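Local coordinates for protein Cap5O (Staphylococcus aureus, PDB 3OJO) that binds NAD and, as a UDP-N-acetyl-mannosamine dehydrogenase, probably oxidises a UDP-sugar for the synthesis of the capsular polysaccharide, at residues Asp48-Gly53 and Glu64-Val69; Glu231-Cys236 and Ile241-Val246. All coordinates share one frame; numbering follows the deposited sequence.

Interaction 1. Residues Asp48-Gly53 and Glu64-Val69; sequences DKLQNG and EVYEEV
Tyr66 reaches from helix 62-71 to the last turn of helix 44-51, where its hydroxyl donates a hydrogen bond to a backbone carbonyl, Tyr66 OH to Leu50 O, at 2.6 Å. The donor stands about 50° out of the carbonyl plane, and Gly53 N, at 2.9 Å from the same Leu50 O, comes from the opposite face. Two donors thus grip one oxygen at the helix end. CG of Tyr66 lies anti to the backbone N (chi1 180°), which directs the ring toward the end of helix 44-51. One edge of the ring meets Gly53, with Tyr66 CE2 3.3 Å from Gly53 O, near the ring plane. The Leu50 side chain crosses the tyrosine at about a right angle, and Leu50 CD2 packs 3.7 Å from Tyr66 CZ.

Behind this first shell, Gly53, with its positive phi of 82°, is the C-prime residue of a Schellman motif that closes helix 44-51, a backbone shape that glycine adopts readily. Leu50 also packs on Val77 and Leu24, and Tyr66 on Leu75 and Ile28, so the pair sits against strand 75-78 and helix 23-32 of the Rossmann-type NAD domain. The Leu50 side chain is about 8 Å from the bound NAD. Tyrosine suits this place because its ring can be buried among apolar groups while its hydroxyl serves a main-chain acceptor, tying the second helix to the terminus of the first.

Interaction 2. Residues Glu231-Cys236 and Ile241-Val246; sequences ELTKIC and INVLDV
Val243, in the first turn of helix 243-250, points its side chain at helix 208-238. Val243 CB lies 3.8 Å from Cys236 CB and nearly as close to Cys236 SG. From there the two methyls diverge toward the preceding turn. Val243 CG1, placed between the backbone N and the carbonyl carbon (chi1 71°), comes 3.4 Å from Thr233 OG1, while Val243 CG2 lies 3.6 Å from Thr233 OG1 and 4.3 Å from Leu232 CB, a looser touch. The hydroxyl of Thr233 is hydrogen-bonded to Ala229 O in its own helix, so it can present itself to valine methyls without lacking a polar partner. Cys236 SG also meets Ile241, at 3.7 Å from Ile241 CG2; the small, polarisable thiol fits between two branched side chains.

Ile241 N donates to Cys236 O at 2.8 Å, with an N-H...O angle of 167°, and so links the chain entering the second helix to the end region of the first. Asn242 is the N-cap of that helix: Asn242 OD1 accepts from Asp245 N at 3.0 Å, a role suited to a short side chain with a carbonyl oxygen.

Met213 of the second subunit packs on Leu232 and Cys236, and Glu231 bonds to Leu287 N and Ile288 N of that subunit, so one side of this corner between helices 208-238 and 243-250 in the central domain lies in the subunit interface. The touching side chains are buried and mostly apolar, while a backbone bond and the N-cap each satisfy a polar group where the chain turns.

How the interactions relate
Both contacts join two helices that follow each other in the chain, but in different domains, with centres about 50 Å apart on opposite sides of the chain's centre. Interaction 1 belongs to the NAD binding domain and is partly buried, with one of its touching residues exposed; in interaction 2, in the central domain, all the touching residues are buried and the second subunit packs close by. Their chemistry differs accordingly. In 48-53 with 64-69 a side-chain hydroxyl adds a second bond to a carbonyl at a helix C-terminus, whereas in 231-236 with 241-246 the cross-segment bond is backbone to backbone, and aliphatic, threonine and cysteine side chains pack across it.

Interaction 1. Residues Asp48-Gly53 and Glu64-Val69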
ATOM      1  N   ASP B  48     -37.912  10.908 -20.337  1.00 47.80           N
ATOM      2  CA  ASP B  48     -38.672  12.100 -20.729  1.00 48.58           C
ATOM      3  C   ASP B  48     -37.739  13.237 -21.097  1.00 53.18           C
ATOM      4  O   ASP B  48     -37.931  13.863 -22.135  1.00 54.32           O
ATOM      5  CB  ASP B  48     -39.659  12.530 -19.618  1.00 50.46           C
ATOM      6  CG  ASP B  48     -40.833  11.588 -19.373  1.00 50.49           C
ATOM      7  OD1 ASP B  48     -41.020  10.631 -20.181  1.00 49.36           O
ATOM      8  OD2 ASP B  48     -41.540  11.783 -18.363  1.00 53.63           O
ATOM      9  N   LYS B  49     -36.704  13.466 -20.276  1.00 49.70           N
ATOM     10  CA  LYS B  49     -35.657  14.468 -20.498  1.00 48.53           C
ATOM     11  C   LYS B  49     -34.971  14.190 -21.846  1.00 52.39           C
ATOM     12  O   LYS B  49     -34.894  15.084 -22.696  1.00 53.17           O
ATOM     13  CB  LYS B  49     -34.646  14.436 -19.335  1.00 49.49           C
ATOM     14  CG  LYS B  49     -33.729  15.665 -19.261  1.00 55.39           C
ATOM     15  CD  LYS B  49     -33.662  16.245 -17.851  1.00 59.53           C
ATOM     16  CE  LYS B  49     -32.458  17.149 -17.630  1.00 63.64           C
ATOM     17  NZ  LYS B  49     -32.558  18.450 -18.348  1.00 60.38           N
ATOM     18  N   LEU B  50     -34.559  12.929 -22.062  1.00 47.48           N
ATOM     19  CA  LEU B  50     -33.893  12.475 -23.277  1.00 46.61           C
ATOM     20  C   LEU B  50     -34.773  12.597 -24.517  1.00 51.45           C
ATOM     21  O   LEU B  50     -34.344  13.196 -25.504  1.00 50.62           O
ATOM     22  CB  LEU B  50     -33.295  11.066 -23.104  1.00 46.12           C
ATOM     23  CG  LEU B  50     -32.062  10.983 -22.199  1.00 49.71           C
ATOM     24  CD1 LEU B  50     -31.772   9.573 -21.811  1.00 49.75           C
ATOM     25  CD2 LEU B  50     -30.859  11.628 -22.837  1.00 50.88           C
ATOM     26  N   GLN B  51     -36.022  12.103 -24.441  1.00 49.31           N
ATOM     27  CA  GLN B  51     -37.007  12.199 -25.519  1.00 49.12           C
ATOM     28  C   GLN B  51     -37.372  13.651 -25.871  1.00 52.71           C
ATOM     29  O   GLN B  51     -37.701  13.921 -27.021  1.00 53.82           O
ATOM     30  CB  GLN B  51     -38.241  11.346 -25.221  1.00 50.04           C
ATOM     31  CG  GLN B  51     -38.067   9.920 -25.718  1.00 49.99           C
ATOM     32  CD  GLN B  51     -39.082   8.919 -25.217  1.00 63.44           C
ATOM     33  OE1 GLN B  51     -39.087   7.755 -25.648  1.00 48.82           O
ATOM     34  NE2 GLN B  51     -39.960   9.330 -24.293  1.00 63.07           N
ATOM     35  N   ASN B  52     -37.218  14.577 -24.909  1.00 48.15           N
ATOM     36  CA  ASN B  52     -37.439  16.014 -25.081  1.00 48.59           C
ATOM     37  C   ASN B  52     -36.150  16.752 -25.541  1.00 53.02           C
ATOM     38  O   ASN B  52     -36.072  17.988 -25.511  1.00 50.71           O
ATOM     39  CB  ASN B  52     -38.018  16.615 -23.790  1.00 53.54           C
ATOM     40  CG  ASN B  52     -38.660  17.972 -23.938  1.00 76.96           C
ATOM     41  OD1 ASN B  52     -38.294  18.924 -23.235  1.00 65.03           O
ATOM     42  ND2 ASN B  52     -39.623  18.094 -24.857  1.00 70.07           N
ATOM     43  N   GLY B  53     -35.160  15.969 -25.973  1.00 51.35           N
ATOM     44  CA  GLY B  53     -33.914  16.463 -26.540  1.00 50.78           C
ATOM     45  C   GLY B  53     -32.822  16.908 -25.598  1.00 54.23           C
ATOM     46  O   GLY B  53     -31.757  17.319 -26.059  1.00 54.42           O
ATOM     47  N   GLU B  64     -24.530  19.158 -27.193  1.00 45.21           N
ATOM     48  CA  GLU B  64     -24.240  19.445 -28.597  1.00 45.08           C
ATOM     49  C   GLU B  64     -24.098  18.160 -29.400  1.00 47.78           C
ATOM     50  O   GLU B  64     -24.640  18.063 -30.494  1.00 48.71           O
ATOM     51  CB  GLU B  64     -22.912  20.203 -28.650  1.00 47.31           C
ATOM     52  CG  GLU B  64     -22.663  21.060 -29.877  1.00 58.91           C
ATOM     53  CD  GLU B  64     -21.537  22.062 -29.695  1.00 79.19           C
ATOM     54  OE1 GLU B  64     -21.177  22.365 -28.531  1.00 65.68           O
ATOM     55  OE2 GLU B  64     -21.000  22.530 -30.724  1.00 78.81           O
ATOM     56  N   VAL B  65     -23.366  17.171 -28.854  1.00 42.95           N
ATOM     57  CA  VAL B  65     -23.123  15.866 -29.485  1.00 41.59           C
ATOM     58  C   VAL B  65     -24.421  15.083 -29.515  1.00 46.00           C
ATOM     59  O   VAL B  65     -24.758  14.503 -30.555  1.00 46.84           O
ATOM     60  CB  VAL B  65     -21.981  15.070 -28.797  1.00 44.31           C
ATOM     61  CG1 VAL B  65     -21.544  13.894 -29.662  1.00 44.17           C
ATOM     62  CG2 VAL B  65     -20.787  15.968 -28.488  1.00 43.49           C
ATOM     63  N   TYR B  66     -25.171  15.102 -28.380  1.00 40.65           N
ATOM     64  CA  TYR B  66     -26.469  14.443 -28.247  1.00 39.44           C
ATOM     65  C   TYR B  66     -27.476  14.974 -29.274  1.00 45.37           C
ATOM     66  O   TYR B  66     -28.220  14.182 -29.848  1.00 45.63           O
ATOM     67  CB  TYR B  66     -27.026  14.629 -26.826  1.00 38.85           C
ATOM     68  CG  TYR B  66     -28.377  13.972 -26.622  1.00 36.62           C
ATOM     69  CD1 TYR B  66     -28.539  12.600 -26.795  1.00 37.74           C
ATOM     70  CD2 TYR B  66     -29.500  14.728 -26.317  1.00 36.24           C
ATOM     71  CE1 TYR B  66     -29.779  11.998 -26.650  1.00 36.61           C
ATOM     72  CE2 TYR B  66     -30.752  14.133 -26.170  1.00 36.38           C
ATOM     73  CZ  TYR B  66     -30.884  12.767 -26.335  1.00 39.18           C
ATOM     74  OH  TYR B  66     -32.099  12.164 -26.167  1.00 37.15           O
ATOM     75  N   GLU B  67     -27.499  16.306 -29.495  1.00 43.72           N
ATOM     76  CA  GLU B  67     -28.372  16.972 -30.469  1.00 44.71           C
ATOM     77  C   GLU B  67     -28.126  16.474 -31.891  1.00 53.88           C
ATOM     78  O   GLU B  67     -29.097  16.219 -32.598  1.00 55.31           O
ATOM     79  CB  GLU B  67     -28.236  18.496 -30.395  1.00 45.67           C
ATOM     80  CG  GLU B  67     -29.057  19.126 -29.280  1.00 49.93           C
ATOM     81  CD  GLU B  67     -28.765  20.570 -28.927  1.00 70.31           C
ATOM     82  OE1 GLU B  67     -27.846  21.175 -29.524  1.00 77.71           O
ATOM     83  OE2 GLU B  67     -29.470  21.100 -28.040  1.00 68.98           O
ATOM     84  N   GLU B  68     -26.849  16.276 -32.288  1.00 52.90           N
ATOM     85  CA  GLU B  68     -26.469  15.747 -33.610  1.00 54.02           C
ATOM     86  C   GLU B  68     -26.957  14.309 -33.800  1.00 59.24           C
ATOM     87  O   GLU B  68     -27.558  13.977 -34.816  1.00 60.44           O
ATOM     88  CB  GLU B  68     -24.934  15.760 -33.793  1.00 55.81           C
ATOM     89  CG  GLU B  68     -24.273  17.129 -33.763  1.00 71.89           C
ATOM     90  CD  GLU B  68     -22.798  17.089 -34.117  1.00113.44           C
ATOM     91  OE1 GLU B  68     -21.981  16.703 -33.249  1.00111.50           O
ATOM     92  OE2 GLU B  68     -22.461  17.431 -35.275  1.00119.56           O
ATOM     93  N   VAL B  69     -26.667  13.468 -32.817  1.00 56.49           N
ATOM     94  CA  VAL B  69     -26.955  12.035 -32.756  1.00 56.41           C
ATOM     95  C   VAL B  69     -28.460  11.717 -32.659  1.00 59.82           C
ATOM     96  O   VAL B  69     -28.920  10.730 -33.241  1.00 57.92           O
ATOM     97  CB  VAL B  69     -26.068  11.428 -31.625  1.00 60.01           C
ATOM     98  CG1 VAL B  69     -26.743  10.304 -30.868  1.00 59.38           C
ATOM     99  CG2 VAL B  69     -24.723  10.983 -32.176  1.00 59.87           C
TER

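Interaction 2. Residues Glu231-Cys236 and Ile241-Val246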
ATOM      1  N   GLU B 231      -4.383   5.883   9.836  1.00 30.86           N
ATOM      2  CA  GLU B 231      -3.943   5.265  11.083  1.00 30.95           C
ATOM      3  C   GLU B 231      -2.684   5.992  11.615  1.00 35.97           C
ATOM      4  O   GLU B 231      -2.555   6.241  12.824  1.00 36.62           O
ATOM      5  CB  GLU B 231      -3.672   3.772  10.854  1.00 32.34           C
ATOM      6  CG  GLU B 231      -3.078   3.063  12.057  1.00 45.84           C
ATOM      7  CD  GLU B 231      -3.114   1.555  11.975  1.00 64.02           C
ATOM      8  OE1 GLU B 231      -4.183   0.971  12.259  1.00 51.20           O
ATOM      9  OE2 GLU B 231      -2.059   0.953  11.674  1.00 60.99           O
ATOM     10  N   LEU B 232      -1.791   6.345  10.699  1.00 32.70           N
ATOM     11  CA  LEU B 232      -0.552   7.050  10.994  1.00 33.77           C
ATOM     12  C   LEU B 232      -0.818   8.444  11.516  1.00 36.72           C
ATOM     13  O   LEU B 232      -0.125   8.889  12.433  1.00 36.81           O
ATOM     14  CB  LEU B 232       0.346   7.071   9.741  1.00 34.91           C
ATOM     15  CG  LEU B 232       1.184   5.770   9.496  1.00 41.55           C
ATOM     16  CD1 LEU B 232       1.779   5.724   8.094  1.00 41.26           C
ATOM     17  CD2 LEU B 232       2.238   5.540  10.580  1.00 45.30           C
ATOM     18  N   THR B 233      -1.841   9.124  10.949  1.00 32.05           N
ATOM     19  CA  THR B 233      -2.319  10.449  11.365  1.00 31.91           C
ATOM     20  C   THR B 233      -2.755  10.422  12.838  1.00 37.56           C
ATOM     21  O   THR B 233      -2.418  11.332  13.593  1.00 37.22           O
ATOM     22  CB  THR B 233      -3.465  10.892  10.440  1.00 34.12           C
ATOM     23  OG1 THR B 233      -2.916  11.125   9.157  1.00 35.20           O
ATOM     24  CG2 THR B 233      -4.146  12.156  10.912  1.00 25.61           C
ATOM     25  N   LYS B 234      -3.486   9.360  13.243  1.00 35.21           N
ATOM     26  CA  LYS B 234      -3.911   9.221  14.621  1.00 35.66           C
ATOM     27  C   LYS B 234      -2.705   9.065  15.572  1.00 40.65           C
ATOM     28  O   LYS B 234      -2.677   9.702  16.623  1.00 42.57           O
ATOM     29  CB  LYS B 234      -4.892   8.057  14.770  1.00 37.97           C
ATOM     30  CG  LYS B 234      -6.245   8.316  14.139  1.00 47.03           C
ATOM     31  CD  LYS B 234      -7.136   7.112  14.343  1.00 50.33           C
ATOM     32  CE  LYS B 234      -8.506   7.272  13.767  1.00 44.33           C
ATOM     33  NZ  LYS B 234      -9.250   5.976  13.755  1.00 33.54           N
ATOM     34  N   ILE B 235      -1.709   8.261  15.173  1.00 35.97           N
ATOM     35  CA  ILE B 235      -0.480   7.988  15.926  1.00 35.07           C
ATOM     36  C   ILE B 235       0.338   9.272  16.088  1.00 40.91           C
ATOM     37  O   ILE B 235       0.708   9.624  17.213  1.00 42.45           O
ATOM     38  CB  ILE B 235       0.327   6.815  15.276  1.00 36.85           C
ATOM     39  CG1 ILE B 235      -0.386   5.452  15.504  1.00 35.94           C
ATOM     40  CG2 ILE B 235       1.779   6.773  15.800  1.00 37.13           C
ATOM     41  CD1 ILE B 235       0.102   4.250  14.569  1.00 39.59           C
ATOM     42  N   CYS B 236       0.588   9.974  14.952  1.00 35.80           N
ATOM     43  CA  CYS B 236       1.330  11.230  14.855  1.00 32.98           C
ATOM     44  C   CYS B 236       0.706  12.333  15.659  1.00 37.46           C
ATOM     45  O   CYS B 236       1.431  13.131  16.254  1.00 37.78           O
ATOM     46  CB  CYS B 236       1.496  11.650  13.402  1.00 31.19           C
ATOM     47  SG  CYS B 236       2.804  10.776  12.537  1.00 33.70           S
ATOM     48  N   ILE B 241       3.661  14.816  16.370  1.00 33.32           N
ATOM     49  CA  ILE B 241       4.452  14.634  15.173  1.00 31.43           C
ATOM     50  C   ILE B 241       3.566  15.112  14.003  1.00 37.40           C
ATOM     51  O   ILE B 241       2.334  14.938  14.032  1.00 35.51           O
ATOM     52  CB  ILE B 241       4.961  13.171  15.031  1.00 33.11           C
ATOM     53  CG1 ILE B 241       5.968  12.834  16.166  1.00 33.35           C
ATOM     54  CG2 ILE B 241       5.612  12.927  13.657  1.00 31.93           C
ATOM     55  CD1 ILE B 241       6.298  11.315  16.326  1.00 36.30           C
ATOM     56  N   ASN B 242       4.188  15.789  13.018  1.00 35.35           N
ATOM     57  CA  ASN B 242       3.478  16.251  11.843  1.00 35.65           C
ATOM     58  C   ASN B 242       3.405  15.076  10.858  1.00 38.70           C
ATOM     59  O   ASN B 242       4.440  14.650  10.343  1.00 38.83           O
ATOM     60  CB  ASN B 242       4.188  17.474  11.220  1.00 31.70           C
ATOM     61  CG  ASN B 242       3.386  18.080  10.103  1.00 39.65           C
ATOM     62  OD1 ASN B 242       2.968  17.416   9.139  1.00 36.45           O
ATOM     63  ND2 ASN B 242       3.094  19.338  10.237  1.00 35.35           N
ATOM     64  N   VAL B 243       2.199  14.566  10.592  1.00 33.67           N
ATOM     65  CA  VAL B 243       2.028  13.435   9.678  1.00 33.90           C
ATOM     66  C   VAL B 243       2.398  13.747   8.216  1.00 39.65           C
ATOM     67  O   VAL B 243       3.041  12.921   7.554  1.00 39.64           O
ATOM     68  CB  VAL B 243       0.667  12.707   9.847  1.00 38.47           C
ATOM     69  CG1 VAL B 243      -0.510  13.535   9.338  1.00 37.41           C
ATOM     70  CG2 VAL B 243       0.695  11.316   9.197  1.00 38.76           C
ATOM     71  N   LEU B 244       2.074  14.978   7.757  1.00 36.89           N
ATOM     72  CA  LEU B 244       2.309  15.408   6.378  1.00 35.92           C
ATOM     73  C   LEU B 244       3.760  15.539   6.015  1.00 40.22           C
ATOM     74  O   LEU B 244       4.165  15.094   4.940  1.00 39.68           O
ATOM     75  CB  LEU B 244       1.477  16.638   6.017  1.00 35.78           C
ATOM     76  CG  LEU B 244      -0.033  16.523   6.288  1.00 40.29           C
ATOM     77  CD1 LEU B 244      -0.712  17.829   6.071  1.00 39.38           C
ATOM     78  CD2 LEU B 244      -0.692  15.394   5.459  1.00 41.67           C
ATOM     79  N   ASP B 245       4.559  16.053   6.959  1.00 38.48           N
ATOM     80  CA  ASP B 245       6.007  16.227   6.866  1.00 38.30           C
ATOM     81  C   ASP B 245       6.727  14.902   6.886  1.00 41.72           C
ATOM     82  O   ASP B 245       7.717  14.726   6.161  1.00 43.88           O
ATOM     83  CB  ASP B 245       6.502  17.126   8.001  1.00 40.90           C
ATOM     84  CG  ASP B 245       6.092  18.579   7.830  1.00 54.19           C
ATOM     85  OD1 ASP B 245       5.865  18.999   6.677  1.00 55.75           O
ATOM     86  OD2 ASP B 245       6.025  19.300   8.845  1.00 64.92           O
ATOM     87  N   VAL B 246       6.219  13.957   7.684  1.00 36.15           N
ATOM     88  CA  VAL B 246       6.788  12.618   7.770  1.00 35.15           C
ATOM     89  C   VAL B 246       6.454  11.774   6.520  1.00 38.01           C
ATOM     90  O   VAL B 246       7.334  11.063   6.012  1.00 36.19           O
ATOM     91  CB  VAL B 246       6.435  11.945   9.112  1.00 39.50           C
ATOM     92  CG1 VAL B 246       7.081  10.574   9.216  1.00 39.20           C
ATOM     93  CG2 VAL B 246       6.902  12.819  10.275  1.00 39.14           C
TER